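Local structure of putative two-component sensor histidine kinase protein (Sinorhizobium meliloti, 3HCY) at residues P66-N71 / H116-S121; A91-F96 / K107-Y112; E9-A14 / A24-F29; E45-A50 / E83-E88. The protein is a putative sensor histidine kinase, represented here by its GAF domain, that probably transfers phosphate from ATP to a protein histidine in signal transduction. All coordinates share one frame; numbering follows the deposited sequence.

Interaction 1 of 4, residues P66-N71 / H116-S121; sequences PIFVEN and HRFADS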
# COMPACT_ATOMS: atom_id res chain seq x y z
N PRO A 66 -0.44 12.43 11.18
CA PRO A 66 -1.18 13.04 10.11
C PRO A 66 -1.76 14.40 10.51
O PRO A 66 -2.06 14.63 11.68
CB PRO A 66 -2.30 12.02 9.87
CG PRO A 66 -1.76 10.72 10.42
CD PRO A 66 -1.06 11.17 11.63
N ILE A 67 -1.88 15.29 9.55
CA ILE A 67 -2.44 16.62 9.79
C ILE A 67 -3.66 16.75 8.88
O ILE A 67 -3.59 16.39 7.72
CB ILE A 67 -1.42 17.79 9.45
CG1 ILE A 67 -0.07 17.68 10.22
CG2 ILE A 67 -2.06 19.17 9.65
CD1 ILE A 67 -0.09 16.89 11.62
N PHE A 68 -4.77 17.28 9.39
CA PHE A 68 -5.96 17.44 8.57
C PHE A 68 -6.35 18.87 8.53
O PHE A 68 -6.18 19.55 9.52
CB PHE A 68 -7.08 16.56 9.10
CG PHE A 68 -6.66 15.17 9.23
CD1 PHE A 68 -6.61 14.36 8.14
CD2 PHE A 68 -6.18 14.69 10.40
CE1 PHE A 68 -6.15 13.03 8.24
CE2 PHE A 68 -5.72 13.38 10.51
CZ PHE A 68 -5.70 12.56 9.43
N VAL A 69 -6.84 19.33 7.38
CA VAL A 69 -7.36 20.68 7.19
C VAL A 69 -8.72 20.55 6.49
O VAL A 69 -8.83 20.29 5.29
CB VAL A 69 -6.41 21.51 6.32
CG1 VAL A 69 -7.08 22.81 5.85
CG2 VAL A 69 -5.11 21.76 7.05
N GLU A 70 -9.76 20.75 7.25
CA GLU A 70 -11.11 20.46 6.79
C GLU A 70 -11.69 21.57 5.95
O GLU A 70 -12.47 21.30 5.04
CB GLU A 70 -12.01 20.19 7.98
CG GLU A 70 -11.60 18.92 8.68
CD GLU A 70 -12.41 18.65 9.90
OE1 GLU A 70 -13.19 19.58 10.32
OE2 GLU A 70 -12.26 17.52 10.44
N ASN A 71 -11.33 22.80 6.30
CA ASN A 71 -11.67 23.98 5.52
C ASN A 71 -10.49 24.86 5.52
O ASN A 71 -9.98 25.19 6.60
CB ASN A 71 -12.80 24.73 6.16
CG ASN A 71 -13.49 25.63 5.21
OD1 ASN A 71 -12.86 26.42 4.50
ND2 ASN A 71 -14.82 25.53 5.17
N HIS A 116 -14.19 19.14 3.95
CA HIS A 116 -14.21 17.72 4.19
C HIS A 116 -13.74 17.33 5.62
O HIS A 116 -12.61 17.62 6.02
CB HIS A 116 -13.35 17.06 3.10
CG HIS A 116 -13.29 15.57 3.19
ND1 HIS A 116 -12.42 14.92 4.04
CD2 HIS A 116 -13.99 14.62 2.54
CE1 HIS A 116 -12.58 13.62 3.90
NE2 HIS A 116 -13.52 13.40 3.01
N ARG A 117 -14.63 16.69 6.37
CA ARG A 117 -14.30 15.96 7.62
C ARG A 117 -13.68 14.56 7.39
O ARG A 117 -14.14 13.78 6.58
CB ARG A 117 -15.56 15.81 8.45
CG ARG A 117 -16.55 14.78 7.82
CD ARG A 117 -16.56 14.72 6.18
NE ARG A 117 -17.15 15.91 5.53
CZ ARG A 117 -17.24 16.13 4.20
NH1 ARG A 117 -16.76 15.27 3.30
NH2 ARG A 117 -17.82 17.26 3.78
N PHE A 118 -12.67 14.23 8.15
CA PHE A 118 -11.95 13.03 7.83
C PHE A 118 -12.45 11.86 8.68
O PHE A 118 -12.21 11.81 9.88
CB PHE A 118 -10.44 13.23 7.94
CG PHE A 118 -9.89 14.22 6.93
CD1 PHE A 118 -10.19 15.59 7.02
CD2 PHE A 118 -9.09 13.79 5.88
CE1 PHE A 118 -9.67 16.49 6.08
CE2 PHE A 118 -8.58 14.70 4.94
CZ PHE A 118 -8.84 16.02 5.04
N ALA A 119 -13.13 10.92 8.02
CA ALA A 119 -13.63 9.70 8.65
C ALA A 119 -12.48 8.81 9.06
O ALA A 119 -11.49 8.67 8.33
CB ALA A 119 -14.53 9.00 7.70
N ASP A 120 -12.60 8.20 10.24
CA ASP A 120 -11.54 7.34 10.79
C ASP A 120 -11.11 6.27 9.84
O ASP A 120 -9.91 6.10 9.55
CB ASP A 120 -12.05 6.69 12.03
CG ASP A 120 -12.18 7.67 13.11
OD1 ASP A 120 -11.58 8.74 12.90
OD2 ASP A 120 -12.92 7.43 14.10
N SER A 121 -12.10 5.55 9.35
CA SER A 121 -11.90 4.57 8.32
C SER A 121 -10.93 5.08 7.21
O SER A 121 -9.97 4.35 6.92
CB SER A 121 -13.27 4.15 7.78
OG SER A 121 -13.22 3.67 6.44

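Interaction 2 of 4, residues A91-F96 / K107-Y112; sequences AALGFF and KFMTYY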
# COMPACT_ATOMS: atom_id res chain seq x y z
N ALA A 91 -10.15 23.08 -1.14
CA ALA A 91 -10.84 23.50 0.10
C ALA A 91 -10.36 22.69 1.34
O ALA A 91 -10.52 23.12 2.49
CB ALA A 91 -12.37 23.32 -0.09
N ALA A 92 -9.84 21.50 1.13
CA ALA A 92 -9.54 20.64 2.23
C ALA A 92 -8.34 19.79 1.85
O ALA A 92 -8.13 19.48 0.68
CB ALA A 92 -10.74 19.80 2.57
N LEU A 93 -7.51 19.46 2.84
CA LEU A 93 -6.34 18.65 2.58
C LEU A 93 -5.90 17.77 3.76
O LEU A 93 -6.12 18.07 4.96
CB LEU A 93 -5.15 19.51 2.11
CG LEU A 93 -5.20 21.00 1.71
CD1 LEU A 93 -5.67 21.91 2.86
CD2 LEU A 93 -3.81 21.43 1.21
N GLY A 94 -5.24 16.68 3.38
CA GLY A 94 -4.76 15.67 4.30
C GLY A 94 -3.30 15.42 4.04
O GLY A 94 -2.90 15.13 2.91
N PHE A 95 -2.50 15.55 5.10
CA PHE A 95 -1.08 15.27 5.04
C PHE A 95 -0.73 14.00 5.81
O PHE A 95 -0.92 13.94 7.00
CB PHE A 95 -0.27 16.39 5.69
CG PHE A 95 -0.58 17.78 5.21
CD1 PHE A 95 0.36 18.48 4.46
CD2 PHE A 95 -1.75 18.44 5.62
CE1 PHE A 95 0.12 19.78 4.07
CE2 PHE A 95 -2.00 19.75 5.23
CZ PHE A 95 -1.07 20.41 4.45
N PHE A 96 -0.15 13.03 5.13
CA PHE A 96 0.23 11.79 5.74
C PHE A 96 1.71 11.60 5.49
O PHE A 96 2.12 11.51 4.34
CB PHE A 96 -0.55 10.64 5.12
CG PHE A 96 -2.01 10.90 5.05
CD1 PHE A 96 -2.83 10.55 6.11
CD2 PHE A 96 -2.57 11.54 3.94
CE1 PHE A 96 -4.17 10.82 6.05
CE2 PHE A 96 -3.92 11.82 3.87
CZ PHE A 96 -4.72 11.46 4.92
N LYS A 107 5.93 13.02 2.12
CA LYS A 107 4.55 13.10 2.53
C LYS A 107 3.71 12.77 1.32
O LYS A 107 4.20 12.85 0.19
CB LYS A 107 4.21 14.51 3.09
CG LYS A 107 4.07 15.74 2.06
CD LYS A 107 4.00 17.12 2.86
CE LYS A 107 3.38 18.34 2.12
NZ LYS A 107 3.28 19.55 3.07
N PHE A 108 2.47 12.36 1.56
CA PHE A 108 1.51 12.27 0.47
C PHE A 108 0.22 12.92 0.92
O PHE A 108 -0.08 12.95 2.11
CB PHE A 108 1.34 10.81 -0.09
CG PHE A 108 0.07 10.10 0.37
CD1 PHE A 108 -1.13 10.37 -0.21
CD2 PHE A 108 0.11 9.17 1.37
CE1 PHE A 108 -2.28 9.72 0.21
CE2 PHE A 108 -1.02 8.54 1.80
CZ PHE A 108 -2.21 8.82 1.24
N MET A 109 -0.48 13.50 -0.05
CA MET A 109 -1.51 14.48 0.22
C MET A 109 -2.76 14.02 -0.49
O MET A 109 -2.70 13.54 -1.65
CB MET A 109 -1.13 15.91 -0.30
CG MET A 109 0.24 16.53 0.10
SD MET A 109 0.21 17.10 1.76
CE MET A 109 -1.40 17.86 1.79
N THR A 110 -3.88 14.19 0.21
CA THR A 110 -5.18 14.08 -0.41
C THR A 110 -5.74 15.48 -0.37
O THR A 110 -5.58 16.17 0.60
CB THR A 110 -6.07 13.21 0.40
OG1 THR A 110 -6.00 13.67 1.75
CG2 THR A 110 -5.63 11.76 0.31
N TYR A 111 -6.39 15.88 -1.45
CA TYR A 111 -6.97 17.21 -1.60
C TYR A 111 -8.46 17.02 -1.87
O TYR A 111 -8.86 16.04 -2.52
CB TYR A 111 -6.33 17.93 -2.78
CG TYR A 111 -4.83 18.07 -2.70
CD1 TYR A 111 -4.24 19.05 -1.92
CD2 TYR A 111 -3.98 17.24 -3.44
CE1 TYR A 111 -2.84 19.20 -1.85
CE2 TYR A 111 -2.57 17.40 -3.38
CZ TYR A 111 -2.03 18.37 -2.59
OH TYR A 111 -0.69 18.53 -2.49
N TYR A 112 -9.27 17.93 -1.36
CA TYR A 112 -10.70 17.93 -1.64
C TYR A 112 -11.11 19.33 -2.05
O TYR A 112 -10.77 20.31 -1.35
CB TYR A 112 -11.49 17.53 -0.41
CG TYR A 112 -11.24 16.11 0.03
CD1 TYR A 112 -12.13 15.09 -0.29
CD2 TYR A 112 -10.11 15.78 0.78
CE1 TYR A 112 -11.93 13.81 0.13
CE2 TYR A 112 -9.89 14.48 1.19
CZ TYR A 112 -10.81 13.50 0.87
OH TYR A 112 -10.57 12.20 1.28

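Interaction 3 of 4, residues E9-A14 / A24-F29; sequences EATLDA and ASILLF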
# COMPACT_ATOMS: atom_id res chain seq x y z
N GLU A 9 2.60 5.96 -9.48
CA GLU A 9 1.32 5.88 -10.16
C GLU A 9 0.32 4.83 -9.55
O GLU A 9 -0.90 5.12 -9.43
CB GLU A 9 1.52 5.62 -11.67
CG GLU A 9 2.17 6.72 -12.47
CD GLU A 9 1.65 8.17 -12.18
OE1 GLU A 9 0.43 8.52 -12.36
OE2 GLU A 9 2.50 9.01 -11.78
N ALA A 10 0.84 3.66 -9.15
CA ALA A 10 0.04 2.61 -8.47
C ALA A 10 -0.55 3.16 -7.18
O ALA A 10 -1.71 2.82 -6.78
CB ALA A 10 0.92 1.31 -8.16
N THR A 11 0.27 3.98 -6.50
CA THR A 11 -0.16 4.48 -5.21
C THR A 11 -1.28 5.46 -5.45
O THR A 11 -2.30 5.45 -4.77
CB THR A 11 0.93 5.19 -4.45
OG1 THR A 11 2.03 4.32 -4.23
CG2 THR A 11 0.41 5.60 -3.17
N LEU A 12 -1.08 6.31 -6.44
CA LEU A 12 -2.07 7.28 -6.81
C LEU A 12 -3.36 6.51 -7.23
O LEU A 12 -4.50 6.93 -6.91
CB LEU A 12 -1.51 8.21 -7.92
CG LEU A 12 -0.31 9.17 -7.66
CD1 LEU A 12 0.18 9.89 -8.92
CD2 LEU A 12 -0.53 10.19 -6.47
N ASP A 13 -3.18 5.38 -7.92
CA ASP A 13 -4.32 4.52 -8.23
C ASP A 13 -5.00 4.02 -6.95
O ASP A 13 -6.23 4.11 -6.83
CB ASP A 13 -3.94 3.31 -9.07
CG ASP A 13 -3.49 3.67 -10.44
OD1 ASP A 13 -3.87 4.69 -11.01
OD2 ASP A 13 -2.70 2.92 -11.00
N ALA A 14 -4.21 3.52 -6.00
CA ALA A 14 -4.81 3.03 -4.78
C ALA A 14 -5.43 4.21 -4.03
O ALA A 14 -6.49 4.06 -3.49
CB ALA A 14 -3.79 2.28 -3.89
N ALA A 24 -4.69 14.17 -5.58
CA ALA A 24 -3.71 13.61 -4.68
C ALA A 24 -2.23 13.88 -5.18
O ALA A 24 -1.97 14.18 -6.37
CB ALA A 24 -3.98 12.14 -4.48
N SER A 25 -1.25 13.78 -4.26
CA SER A 25 0.15 13.97 -4.65
C SER A 25 1.12 13.23 -3.73
O SER A 25 0.75 12.86 -2.60
CB SER A 25 0.47 15.44 -4.56
OG SER A 25 0.20 15.91 -3.23
N ILE A 26 2.36 13.05 -4.20
CA ILE A 26 3.45 12.53 -3.34
C ILE A 26 4.60 13.51 -3.39
O ILE A 26 4.96 13.98 -4.47
CB ILE A 26 3.96 11.10 -3.76
CG1 ILE A 26 2.76 10.11 -3.85
CG2 ILE A 26 5.06 10.62 -2.80
CD1 ILE A 26 2.86 8.88 -4.80
N LEU A 27 5.18 13.84 -2.23
CA LEU A 27 6.33 14.71 -2.20
C LEU A 27 7.41 14.05 -1.34
O LEU A 27 7.14 13.37 -0.34
CB LEU A 27 5.97 16.14 -1.68
CG LEU A 27 4.76 16.94 -2.27
CD1 LEU A 27 3.38 16.30 -1.89
CD2 LEU A 27 4.73 18.41 -1.90
N LEU A 28 8.65 14.30 -1.71
CA LEU A 28 9.80 13.73 -1.01
C LEU A 28 10.86 14.82 -0.73
O LEU A 28 10.93 15.82 -1.43
CB LEU A 28 10.41 12.58 -1.87
CG LEU A 28 9.60 11.26 -1.92
CD1 LEU A 28 10.36 10.24 -2.66
CD2 LEU A 28 9.29 10.77 -0.53
N PHE A 29 11.65 14.65 0.32
CA PHE A 29 12.75 15.58 0.56
C PHE A 29 13.79 15.45 -0.49
O PHE A 29 13.97 14.38 -1.06
CB PHE A 29 13.43 15.35 1.89
CG PHE A 29 12.68 15.96 3.02
CD1 PHE A 29 12.36 17.31 2.98
CD2 PHE A 29 12.26 15.20 4.08
CE1 PHE A 29 11.65 17.88 3.98
CE2 PHE A 29 11.57 15.76 5.08
CZ PHE A 29 11.25 17.11 5.03

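Interaction 4 of 4, residues E45-A50 / E83-E88; sequences EHYQRA and ESIVGE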
# COMPACT_ATOMS: atom_id res chain seq x y z
N GLU A 45 0.96 22.22 -12.40
CA GLU A 45 2.34 22.60 -12.20
C GLU A 45 2.45 23.97 -11.57
O GLU A 45 3.25 24.20 -10.68
CB GLU A 45 3.03 22.58 -13.52
CG GLU A 45 3.21 21.12 -13.96
CD GLU A 45 3.74 20.94 -15.37
OE1 GLU A 45 3.83 21.94 -16.15
OE2 GLU A 45 4.06 19.78 -15.70
N HIS A 46 1.58 24.86 -11.99
CA HIS A 46 1.55 26.16 -11.37
C HIS A 46 1.47 25.98 -9.89
O HIS A 46 2.24 26.57 -9.16
CB HIS A 46 0.37 26.93 -11.85
CG HIS A 46 0.32 28.33 -11.32
ND1 HIS A 46 1.08 29.35 -11.86
CD2 HIS A 46 -0.42 28.88 -10.32
CE1 HIS A 46 0.81 30.48 -11.20
NE2 HIS A 46 -0.09 30.22 -10.26
N TYR A 47 0.55 25.13 -9.42
CA TYR A 47 0.44 24.91 -7.99
C TYR A 47 1.71 24.30 -7.46
O TYR A 47 2.15 24.62 -6.37
CB TYR A 47 -0.73 23.98 -7.66
CG TYR A 47 -0.88 23.67 -6.15
CD1 TYR A 47 -0.51 22.44 -5.64
CD2 TYR A 47 -1.40 24.60 -5.25
CE1 TYR A 47 -0.65 22.15 -4.29
CE2 TYR A 47 -1.54 24.30 -3.89
CZ TYR A 47 -1.16 23.07 -3.42
OH TYR A 47 -1.26 22.73 -2.08
N GLN A 48 2.29 23.40 -8.22
CA GLN A 48 3.38 22.62 -7.69
C GLN A 48 4.61 23.50 -7.45
O GLN A 48 5.23 23.42 -6.37
CB GLN A 48 3.68 21.41 -8.60
CG GLN A 48 2.54 20.41 -8.60
CD GLN A 48 2.71 19.26 -9.51
OE1 GLN A 48 3.43 19.35 -10.50
NE2 GLN A 48 2.05 18.18 -9.21
N ARG A 49 4.92 24.37 -8.43
CA ARG A 49 6.00 25.34 -8.31
C ARG A 49 5.69 26.29 -7.17
O ARG A 49 6.55 26.64 -6.38
CB ARG A 49 6.12 26.14 -9.58
CG ARG A 49 6.63 25.40 -10.83
CD ARG A 49 7.02 26.41 -11.99
NE ARG A 49 5.86 27.21 -12.50
CZ ARG A 49 4.99 26.83 -13.46
NH1 ARG A 49 5.08 25.66 -14.11
NH2 ARG A 49 4.00 27.66 -13.78
N ALA A 50 4.43 26.66 -7.08
CA ALA A 50 3.92 27.60 -6.10
C ALA A 50 4.26 27.21 -4.69
O ALA A 50 4.68 28.05 -3.91
CB ALA A 50 2.42 27.71 -6.22
N GLU A 83 -3.61 31.64 -0.31
CA GLU A 83 -4.03 32.08 -1.64
C GLU A 83 -3.66 31.05 -2.67
O GLU A 83 -4.39 30.84 -3.65
CB GLU A 83 -3.41 33.43 -2.00
CG GLU A 83 -3.80 34.00 -3.41
CD GLU A 83 -5.33 33.92 -3.77
OE1 GLU A 83 -6.17 34.35 -2.94
OE2 GLU A 83 -5.69 33.43 -4.89
N SER A 84 -2.53 30.39 -2.45
CA SER A 84 -2.07 29.39 -3.40
C SER A 84 -3.00 28.20 -3.45
O SER A 84 -3.32 27.71 -4.52
CB SER A 84 -0.65 28.94 -3.08
OG SER A 84 0.25 29.56 -3.97
N ILE A 85 -3.47 27.77 -2.28
CA ILE A 85 -4.36 26.61 -2.23
C ILE A 85 -5.71 26.97 -2.89
O ILE A 85 -6.11 26.36 -3.86
CB ILE A 85 -4.63 26.18 -0.80
CG1 ILE A 85 -3.42 25.41 -0.26
CG2 ILE A 85 -5.98 25.38 -0.74
CD1 ILE A 85 -3.20 25.65 1.23
N VAL A 86 -6.38 27.99 -2.36
CA VAL A 86 -7.68 28.35 -2.85
C VAL A 86 -7.62 28.69 -4.35
O VAL A 86 -8.43 28.22 -5.12
CB VAL A 86 -8.43 29.42 -1.93
CG1 VAL A 86 -9.68 29.83 -2.53
CG2 VAL A 86 -8.55 28.97 -0.49
N GLY A 87 -6.62 29.41 -4.80
CA GLY A 87 -6.58 29.70 -6.22
C GLY A 87 -6.43 28.48 -7.09
O GLY A 87 -6.84 28.49 -8.27
N GLU A 88 -5.84 27.43 -6.52
CA GLU A 88 -5.78 26.12 -7.18
C GLU A 88 -7.13 25.47 -7.21
O GLU A 88 -7.38 24.58 -8.02
CB GLU A 88 -4.77 25.19 -6.47
CG GLU A 88 -4.60 23.75 -7.05
CD GLU A 88 -4.08 23.71 -8.47
OE1 GLU A 88 -3.42 24.68 -8.85
OE2 GLU A 88 -4.35 22.73 -9.21

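Interaction 1 of 4, residues P66-N71 / H116-S121
Phe118 lies with one face against the ring of Phe68 and one edge beside Glu70. Its chi1 of -65° sets CG beside the backbone N, anti to the carbonyl carbon. Followed outward, CB faces Phe68 CD1 at 4.0 Å, CG is 3.5 Å from the same Phe68 CD1, and CD2 also lies against it. On the other branch CD1 meets Phe68 CB at 3.9 Å, while CE1 stands 4.0 Å from Val69 O, which approaches near the ring plane. The two ring planes stand obliquely, at 49°, and Phe68 CB makes a CH-pi contact over the Phe118 face. The pair joins 67-69, an outermost strand of the antiparallel GAF sheet, to the connection that enters helix 120-146, with Ala119 as its N-cap residue. Ile123 of that helix touches both side chains. On the opposite face of Phe118, His116 ND1 sits 3.6 Å above the ring plane, over its centre, and the His116 ring in turn stacks on Tyr112. Glu70 CG comes to the Phe118 edge in plane, 4.0 Å from CD1. Between the backbones, His116 N bonds to an in-plane lone pair of Glu70 O at 3.0 Å.

Interaction 2 of 4, residues A91-F96 / K107-Y112
Ala92 to Phe96 pair with Phe108 to Tyr112 as two antiparallel strands whose directions differ by 165°. Backbone bonds come first: Gly94 with Thr110 and Phe96 with Phe108 are hydrogen-bonded pairs with both N-H...O bonds made, for instance Gly94 N to Thr110 O at 2.8 Å. At the start of the strand both Ala91 N and Ala92 N reach Tyr112 O, a classic beta bulge, so one carbonyl oxygen takes two donors; Tyr112 N bonds back to Ala92 O. CA-H...O contacts, such as Leu93 CA to Thr110 O, lie between the bonded pairs.

Apolar and aromatic contacts divide between the two faces. On the face of Leu93, Phe95, Met109 and Tyr111, a bend at chi3 (-42°) lays Met109 CE over the Phe95 face; SD sits obliquely, 3.8 Å from the Phe95 centroid, in a Met-aromatic contact. Leu93 CD2 comes to the edge of the Tyr111 ring, 3.9 Å from CE1. On the other face Phe96 CD2 lies above the Phe108 ring, 3.8 Å from CZ, the two rings nearly parallel but slid apart.

Polar side-chain atoms are few. Thr110 OG1 lies in the plane of the Phe96 ring, 3.5 Å from CE2, and equally near Gly94 CA, where there is no side chain to block it. Lys107 NZ stands at the Phe95 edge and makes a weak bond to His54 O, while Tyr111 OH bonds to Ser25 OG.

This hairpin is flanked in the sheet by strands 67-69 and 23-29, and helix 120-146 packs on the Phe96, Phe108 and Tyr112 face.

Interaction 3 of 4, residues E9-A14 / A24-F29
Thr11, whose CB faces Ile26 CD1 at 4.2 Å, belongs to a helical turn held by the bond from Asp13 N to Glu9 O, at 2.7 Å the equal of that from Ala14 N to Ala10 O. Its hydroxyl OG1 bonds back to Val7 O, one turn earlier, so the polar end of the side chain is satisfied within the helix while its carbon meets the strand. Leu12 does most of the touching, through one methyl. CG stands beside the backbone N (chi1 -65°) and the branch CD2 reaches 4.0 Å from Ile26 CD1, the two side chains crossing obliquely. The same Leu12 CD2 rests against Ala24 CB at 4.4 Å and passes Ser25 CA. No hydrogen bond links the two segments, and their axes stay 9.1 Å apart.

Ile26 CD1 touches both Thr11 and Leu12, with Leu133 of helix 120-146 against the same side chain. The second subunit also meets this helix: Asp13 OD2 forms a salt bridge to its Arg139, and Thr11 packs on its Gln132. An N-terminal helix laid against a central antiparallel sheet beside the C-terminal helix, and forming part of the dimer surface, is an arrangement known from GAF domains.

Interaction 4 of 4, residues E45-A50 / E83-E88
Tyr47 leads the contact from the short helix 45-50, reaching across to Ser84, Ile85 and Glu88 of helix 79-88. The two segments run almost antiparallel, with axes 10.2 Å apart at closest. Tyr47 CG is anti to its backbone N (chi1 178°). On the ring, Glu88 CB lies 3.6 Å from Tyr47 CD2, and Glu88 CG is 3.8 Å from Tyr47 CG, the two side chains crossing at about a right angle. Ser84 O approaches the ring edge in plane, 3.7 Å from CD2; the same carbonyl accepts Glu88 N within its own helix. Further out the ring runs alongside Ile85, both side chains pointing the same way, and OH ends 3.9 Å from Ile85 CG1. Tyr47 also packs on Phe37 of strand 35-41.

One turn later Ala50 brings CB to 3.6 Å from Ser84 OG, the second point where the helices meet.

No hydrogen bond spans the two segments themselves, yet a polar connection runs beside them. Ser44 OG bonds both Glu88 OE1 and Tyr47 N, linking the first turn of helix 45-50 to the glutamate of the other helix. Glu88 OE2 has a salt bridge to Arg23. The carboxylate is thus held from both oxygens, which probably limits its rotation, while its aliphatic part lies against Tyr47. The contact therefore combines aromatic and aliphatic packing with a carboxylate whose negative charge is probably stabilised by Arg23.

How the interactions relate
All four contacts lie within one GAF domain. Interaction 2, about 6 Å from the centre of the chain, is its middle: strand 92-99 borders the edge strand 67-69 of interaction 1, whose centre is about 8 Å from that of interaction 2, and strand 104-112 borders strand 23-29 of interaction 3, about 11 Å away between centres. The centres of interactions 1 and 3 thus stand about 18 Å apart, joined through the shared sheet. Interaction 4, its centre about 14 Å from that of interaction 2, touches it through Tyr47 and Tyr111. Along the chain interaction 3 closes first; the segments of interactions 4 and 1 then alternate, and the hairpin falls between the two segments of interaction 1. Early and late chain regions are thereby tied into one domain.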